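Local atomic coordinates of restriction endonuclease S subunits (Thermoanaerobacter tengcongensis, PDB entry 3OKG), a protein that probably serves as the DNA-binding specificity subunit of a type I restriction-modification methyltransferase, working together with M polypeptides. Residues 130-142 and 397-409. Sequence-based numbering, arbitrary orientation.
Sequences PEFLFHLCRSDFI and KRLEQAILDKAFR
Phe408, just past the end of helix 392-407, drives its ring against helix 130-137. Leu136 CD1 sits almost exactly on the ring normal, 3.3 Å from the Phe408 centroid, in a close CH-pi contact. CZ of Phe408 comes 3.4 Å from Leu136 N, while CE1, next along the rim, is turned to the face of Phe132 in an offset edge-to-face pair, planes at 88°. One helical turn back, Leu404 lays CD1 against the carbonyl of His135 and the CA of Ser139.

Arg138 and Glu400 carry the other large patch. The guanidinium meets the carboxylate side-on and nearly coplanar: Arg138 NE donates to Glu400 OE2 (2.7 Å) and Arg138 NH2 to Glu400 OE1 (2.8 Å), each on a syn lone pair. Glu400 reaches across fully extended, its CG anti to the backbone N (chi1 174°), and Ser61 O takes a further bond from Arg138 NH2.

To one side of these, the Gln401 amide bonds to the start of helix 140-143. Its NE2 donates in the amide plane, almost straight, to OG of Ser139 at 3.2 Å, and its OE1 accepts from Asp140 N at 2.8 Å, the donor standing above the carbonyl plane. The Asp140 carboxylate stacks on that amide and binds Arg398 NH1 through OD2 (2.8 Å), with Lys100 on OD1. Ser139 is the N-cap residue of that helix, its OG accepting from Phe141 N. An N-capped helix start gripped by a glutamine amide, and a helix end packed by its aromatic residue, thus join the chain's last helix, 392-407, partly predicted coiled coil, to the first DNA specificity domain.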
loop_
_atom_site.group_PDB
_atom_site.type_symbol
_atom_site.label_atom_id
_atom_site.label_comp_id
_atom_site.label_asym_id
_atom_site.label_seq_id
_atom_site.Cartn_x
_atom_site.Cartn_y
_atom_site.Cartn_z
ATOM N N PRO A 130 -29.204 -11.190 -10.245
ATOM C CA PRO A 130 -28.087 -10.494 -10.911
ATOM C C PRO A 130 -26.953 -10.121 -9.946
ATOM O O PRO A 130 -25.795 -10.295 -10.279
ATOM C CB PRO A 130 -28.748 -9.220 -11.489
ATOM C CG PRO A 130 -30.192 -9.660 -11.796
ATOM C CD PRO A 130 -30.528 -10.732 -10.730
ATOM N N GLU A 131 -27.285 -9.607 -8.769
ATOM C CA GLU A 131 -26.244 -9.155 -7.846
ATOM C C GLU A 131 -25.429 -10.346 -7.338
ATOM O O GLU A 131 -24.229 -10.205 -7.040
ATOM C CB GLU A 131 -26.863 -8.414 -6.647
ATOM C CG GLU A 131 -27.432 -7.021 -6.975
ATOM C CD GLU A 131 -28.764 -7.033 -7.763
ATOM O OE1 GLU A 131 -29.149 -5.934 -8.231
ATOM O OE2 GLU A 131 -29.430 -8.102 -7.920
ATOM N N PHE A 132 -26.101 -11.491 -7.220
ATOM C CA PHE A 132 -25.408 -12.714 -6.802
ATOM C C PHE A 132 -24.447 -13.147 -7.901
ATOM O O PHE A 132 -23.278 -13.444 -7.636
ATOM C CB PHE A 132 -26.403 -13.829 -6.433
ATOM C CG PHE A 132 -25.735 -15.053 -5.852
ATOM C CD1 PHE A 132 -25.349 -15.075 -4.523
ATOM C CD2 PHE A 132 -25.473 -16.159 -6.647
ATOM C CE1 PHE A 132 -24.725 -16.198 -3.980
ATOM C CE2 PHE A 132 -24.848 -17.292 -6.121
ATOM C CZ PHE A 132 -24.476 -17.309 -4.786
ATOM N N LEU A 133 -24.913 -13.174 -9.148
ATOM C CA LEU A 133 -23.991 -13.469 -10.266
ATOM C C LEU A 133 -22.796 -12.503 -10.340
ATOM O O LEU A 133 -21.657 -12.901 -10.629
ATOM C CB LEU A 133 -24.730 -13.521 -11.621
ATOM C CG LEU A 133 -25.843 -14.577 -11.727
ATOM C CD1 LEU A 133 -26.339 -14.643 -13.163
ATOM C CD2 LEU A 133 -25.311 -15.978 -11.310
ATOM N N PHE A 134 -23.060 -11.218 -10.123
ATOM C CA PHE A 134 -21.988 -10.222 -10.163
ATOM C C PHE A 134 -20.895 -10.619 -9.168
ATOM O O PHE A 134 -19.724 -10.738 -9.523
ATOM C CB PHE A 134 -22.562 -8.855 -9.748
ATOM C CG PHE A 134 -21.508 -7.825 -9.427
ATOM C CD1 PHE A 134 -20.500 -7.525 -10.344
ATOM C CD2 PHE A 134 -21.528 -7.150 -8.216
ATOM C CE1 PHE A 134 -19.525 -6.541 -10.062
ATOM C CE2 PHE A 134 -20.541 -6.172 -7.923
ATOM C CZ PHE A 134 -19.531 -5.899 -8.863
ATOM N N HIS A 135 -21.276 -10.810 -7.910
ATOM C CA HIS A 135 -20.255 -11.114 -6.892
ATOM C C HIS A 135 -19.568 -12.448 -7.112
ATOM O O HIS A 135 -18.365 -12.581 -6.969
ATOM C CB HIS A 135 -20.866 -11.045 -5.492
ATOM C CG HIS A 135 -21.145 -9.653 -5.054
ATOM N ND1 HIS A 135 -20.141 -8.754 -4.779
ATOM C CD2 HIS A 135 -22.313 -9.000 -4.817
ATOM C CE1 HIS A 135 -20.671 -7.599 -4.410
ATOM N NE2 HIS A 135 -21.990 -7.725 -4.424
ATOM N N LEU A 136 -20.358 -13.430 -7.531
ATOM C CA LEU A 136 -19.834 -14.738 -7.898
ATOM C C LEU A 136 -18.799 -14.629 -9.017
ATOM O O LEU A 136 -17.716 -15.207 -8.923
ATOM C CB LEU A 136 -20.970 -15.670 -8.324
ATOM C CG LEU A 136 -20.651 -17.167 -8.333
ATOM C CD1 LEU A 136 -19.982 -17.582 -7.032
ATOM C CD2 LEU A 136 -21.912 -17.983 -8.577
ATOM N N CYS A 137 -19.128 -13.888 -10.074
ATOM C CA CYS A 137 -18.207 -13.731 -11.190
ATOM C C CYS A 137 -16.925 -12.994 -10.858
ATOM O O CYS A 137 -15.936 -13.115 -11.581
ATOM C CB CYS A 137 -18.899 -13.060 -12.377
ATOM S SG CYS A 137 -20.054 -14.197 -13.138
ATOM N N ARG A 138 -16.929 -12.208 -9.784
ATOM C CA ARG A 138 -15.685 -11.564 -9.361
ATOM C C ARG A 138 -14.739 -12.484 -8.590
ATOM O O ARG A 138 -13.605 -12.087 -8.271
ATOM C CB ARG A 138 -16.009 -10.318 -8.527
ATOM C CG ARG A 138 -16.565 -9.235 -9.431
ATOM C CD ARG A 138 -16.606 -7.897 -8.801
ATOM N NE ARG A 138 -15.347 -7.482 -8.201
ATOM C CZ ARG A 138 -14.395 -6.779 -8.798
ATOM N NH1 ARG A 138 -14.506 -6.414 -10.063
ATOM N NH2 ARG A 138 -13.322 -6.442 -8.105
ATOM N N SER A 139 -15.193 -13.685 -8.277
ATOM C CA SER A 139 -14.345 -14.568 -7.483
ATOM C C SER A 139 -13.232 -15.192 -8.318
ATOM O O SER A 139 -13.439 -15.527 -9.488
ATOM C CB SER A 139 -15.135 -15.704 -6.843
ATOM O OG SER A 139 -14.212 -16.631 -6.282
ATOM N N ASP A 140 -12.069 -15.376 -7.700
ATOM C CA ASP A 140 -10.988 -16.199 -8.283
ATOM C C ASP A 140 -11.486 -17.620 -8.639
ATOM O O ASP A 140 -10.959 -18.252 -9.546
ATOM C CB ASP A 140 -9.818 -16.341 -7.294
ATOM C CG ASP A 140 -9.036 -15.054 -7.091
ATOM O OD1 ASP A 140 -9.276 -14.045 -7.800
ATOM O OD2 ASP A 140 -8.156 -15.049 -6.195
ATOM N N PHE A 141 -12.496 -18.108 -7.936
ATOM C CA PHE A 141 -13.029 -19.446 -8.224
ATOM C C PHE A 141 -13.446 -19.563 -9.698
ATOM O O PHE A 141 -13.345 -20.646 -10.307
ATOM C CB PHE A 141 -14.215 -19.782 -7.307
ATOM C CG PHE A 141 -14.747 -21.166 -7.514
ATOM C CD1 PHE A 141 -14.053 -22.267 -7.025
ATOM C CD2 PHE A 141 -15.921 -21.377 -8.221
ATOM C CE1 PHE A 141 -14.539 -23.558 -7.220
ATOM C CE2 PHE A 141 -16.403 -22.661 -8.419
ATOM C CZ PHE A 141 -15.704 -23.749 -7.924
ATOM N N ILE A 142 -13.923 -18.452 -10.268
ATOM C CA ILE A 142 -14.330 -18.413 -11.683
ATOM C C ILE A 142 -13.147 -18.245 -12.621
ATOM O O ILE A 142 -12.979 -19.024 -13.558
ATOM C CB ILE A 142 -15.345 -17.270 -11.952
ATOM C CG1 ILE A 142 -16.670 -17.553 -11.248
ATOM C CG2 ILE A 142 -15.549 -17.054 -13.461
ATOM C CD1 ILE A 142 -17.206 -18.959 -11.393
ATOM N N LYS A 397 -8.936 -5.645 -3.608
ATOM C CA LYS A 397 -9.209 -6.825 -4.420
ATOM C C LYS A 397 -9.001 -8.128 -3.635
ATOM O O LYS A 397 -9.775 -9.071 -3.754
ATOM C CB LYS A 397 -8.375 -6.794 -5.703
ATOM C CG LYS A 397 -9.006 -5.957 -6.825
ATOM C CD LYS A 397 -8.029 -5.888 -8.016
ATOM C CE LYS A 397 -8.676 -5.296 -9.252
ATOM N NZ LYS A 397 -7.741 -5.337 -10.402
ATOM N N ARG A 398 -7.948 -8.187 -2.834
ATOM C CA ARG A 398 -7.650 -9.422 -2.101
ATOM C C ARG A 398 -8.529 -9.628 -0.853
ATOM O O ARG A 398 -8.849 -10.767 -0.473
ATOM C CB ARG A 398 -6.169 -9.474 -1.735
ATOM C CG ARG A 398 -5.246 -9.481 -2.983
ATOM C CD ARG A 398 -5.639 -10.535 -4.047
ATOM N NE ARG A 398 -5.810 -11.864 -3.466
ATOM C CZ ARG A 398 -6.401 -12.886 -4.086
ATOM N NH1 ARG A 398 -6.838 -12.747 -5.332
ATOM N NH2 ARG A 398 -6.525 -14.055 -3.467
ATOM N N LEU A 399 -8.894 -8.537 -0.195
ATOM C CA LEU A 399 -9.864 -8.652 0.887
ATOM C C LEU A 399 -11.220 -9.027 0.328
ATOM O O LEU A 399 -11.957 -9.789 0.947
ATOM C CB LEU A 399 -10.003 -7.341 1.674
ATOM C CG LEU A 399 -8.776 -6.784 2.398
ATOM C CD1 LEU A 399 -9.212 -5.706 3.423
ATOM C CD2 LEU A 399 -7.957 -7.836 3.055
ATOM N N GLU A 400 -11.573 -8.462 -0.828
ATOM C CA GLU A 400 -12.804 -8.888 -1.500
ATOM C C GLU A 400 -12.802 -10.411 -1.667
ATOM O O GLU A 400 -13.796 -11.088 -1.380
ATOM C CB GLU A 400 -12.949 -8.226 -2.876
ATOM C CG GLU A 400 -14.155 -8.757 -3.677
ATOM C CD GLU A 400 -14.278 -8.095 -5.065
ATOM O OE1 GLU A 400 -13.238 -7.686 -5.642
ATOM O OE2 GLU A 400 -15.413 -7.994 -5.576
ATOM N N GLN A 401 -11.693 -10.952 -2.174
ATOM C CA GLN A 401 -11.599 -12.389 -2.406
ATOM C C GLN A 401 -11.788 -13.202 -1.123
ATOM O O GLN A 401 -12.456 -14.228 -1.122
ATOM C CB GLN A 401 -10.249 -12.739 -3.052
ATOM C CG GLN A 401 -10.183 -14.173 -3.456
ATOM C CD GLN A 401 -11.277 -14.554 -4.442
ATOM O OE1 GLN A 401 -11.508 -13.848 -5.422
ATOM N NE2 GLN A 401 -11.942 -15.676 -4.192
ATOM N N ALA A 402 -11.211 -12.740 -0.016
ATOM C CA ALA A 402 -11.372 -13.481 1.229
ATOM C C ALA A 402 -12.844 -13.483 1.673
ATOM O O ALA A 402 -13.361 -14.495 2.142
ATOM C CB ALA A 402 -10.462 -12.908 2.317
ATOM N N ILE A 403 -13.540 -12.378 1.455
ATOM C CA ILE A 403 -14.996 -12.336 1.723
ATOM C C ILE A 403 -15.800 -13.291 0.814
ATOM O O ILE A 403 -16.673 -14.043 1.274
ATOM C CB ILE A 403 -15.525 -10.876 1.602
ATOM C CG1 ILE A 403 -14.904 -10.001 2.708
ATOM C CG2 ILE A 403 -17.040 -10.835 1.695
ATOM C CD1 ILE A 403 -15.084 -8.496 2.479
ATOM N N LEU A 404 -15.493 -13.274 -0.477
ATOM C CA LEU A 404 -16.227 -14.101 -1.423
ATOM C C LEU A 404 -16.023 -15.583 -1.101
ATOM O O LEU A 404 -16.948 -16.390 -1.240
ATOM C CB LEU A 404 -15.786 -13.806 -2.853
ATOM C CG LEU A 404 -16.069 -12.357 -3.319
ATOM C CD1 LEU A 404 -15.632 -12.248 -4.798
ATOM C CD2 LEU A 404 -17.577 -12.028 -3.169
ATOM N N ASP A 405 -14.820 -15.943 -0.674
ATOM C CA ASP A 405 -14.546 -17.349 -0.352
ATOM C C ASP A 405 -15.458 -17.836 0.764
ATOM O O ASP A 405 -16.019 -18.940 0.701
ATOM C CB ASP A 405 -13.077 -17.550 0.047
ATOM C CG ASP A 405 -12.150 -17.533 -1.150
ATOM O OD1 ASP A 405 -12.643 -17.680 -2.295
ATOM O OD2 ASP A 405 -10.933 -17.364 -0.955
ATOM N N LYS A 406 -15.622 -17.005 1.778
ATOM C CA LYS A 406 -16.583 -17.316 2.849
ATOM C C LYS A 406 -18.031 -17.369 2.331
ATOM O O LYS A 406 -18.802 -18.268 2.674
ATOM C CB LYS A 406 -16.514 -16.258 3.950
ATOM C CG LYS A 406 -15.170 -16.110 4.622
ATOM C CD LYS A 406 -15.282 -15.077 5.743
ATOM C CE LYS A 406 -13.920 -14.539 6.193
ATOM N NZ LYS A 406 -14.025 -14.036 7.581
ATOM N N ALA A 407 -18.393 -16.391 1.507
ATOM C CA ALA A 407 -19.751 -16.298 0.991
ATOM C C ALA A 407 -20.127 -17.562 0.231
ATOM O O ALA A 407 -21.211 -18.103 0.417
ATOM C CB ALA A 407 -19.898 -15.077 0.081
ATOM N N PHE A 408 -19.229 -18.049 -0.623
ATOM C CA PHE A 408 -19.651 -19.068 -1.569
ATOM C C PHE A 408 -19.438 -20.484 -1.059
ATOM O O PHE A 408 -19.670 -21.443 -1.779
ATOM C CB PHE A 408 -19.031 -18.816 -2.945
ATOM C CG PHE A 408 -19.397 -17.462 -3.497
ATOM C CD1 PHE A 408 -20.720 -17.044 -3.486
ATOM C CD2 PHE A 408 -18.428 -16.605 -4.010
ATOM C CE1 PHE A 408 -21.085 -15.806 -3.992
ATOM C CE2 PHE A 408 -18.774 -15.359 -4.511
ATOM C CZ PHE A 408 -20.102 -14.950 -4.499
ATOM N N ARG A 409 -19.054 -20.575 0.209
ATOM C CA ARG A 409 -18.938 -21.849 0.926
ATOM C C ARG A 409 -20.109 -21.938 1.923
ATOM O O ARG A 409 -20.295 -22.937 2.606
ATOM C CB ARG A 409 -17.611 -21.852 1.684
ATOM C CG ARG A 409 -17.056 -23.200 2.041
ATOM C CD ARG A 409 -15.535 -23.130 2.072
ATOM N NE ARG A 409 -14.994 -23.023 0.718
ATOM C CZ ARG A 409 -14.594 -24.059 -0.019
ATOM N NH1 ARG A 409 -14.654 -25.305 0.468
ATOM N NH2 ARG A 409 -14.126 -23.842 -1.243
HETATM O O HOH W 1 -15.048 -17.700 -3.845
HETATM O O HOH W 2 -7.924 -16.783 -4.121
#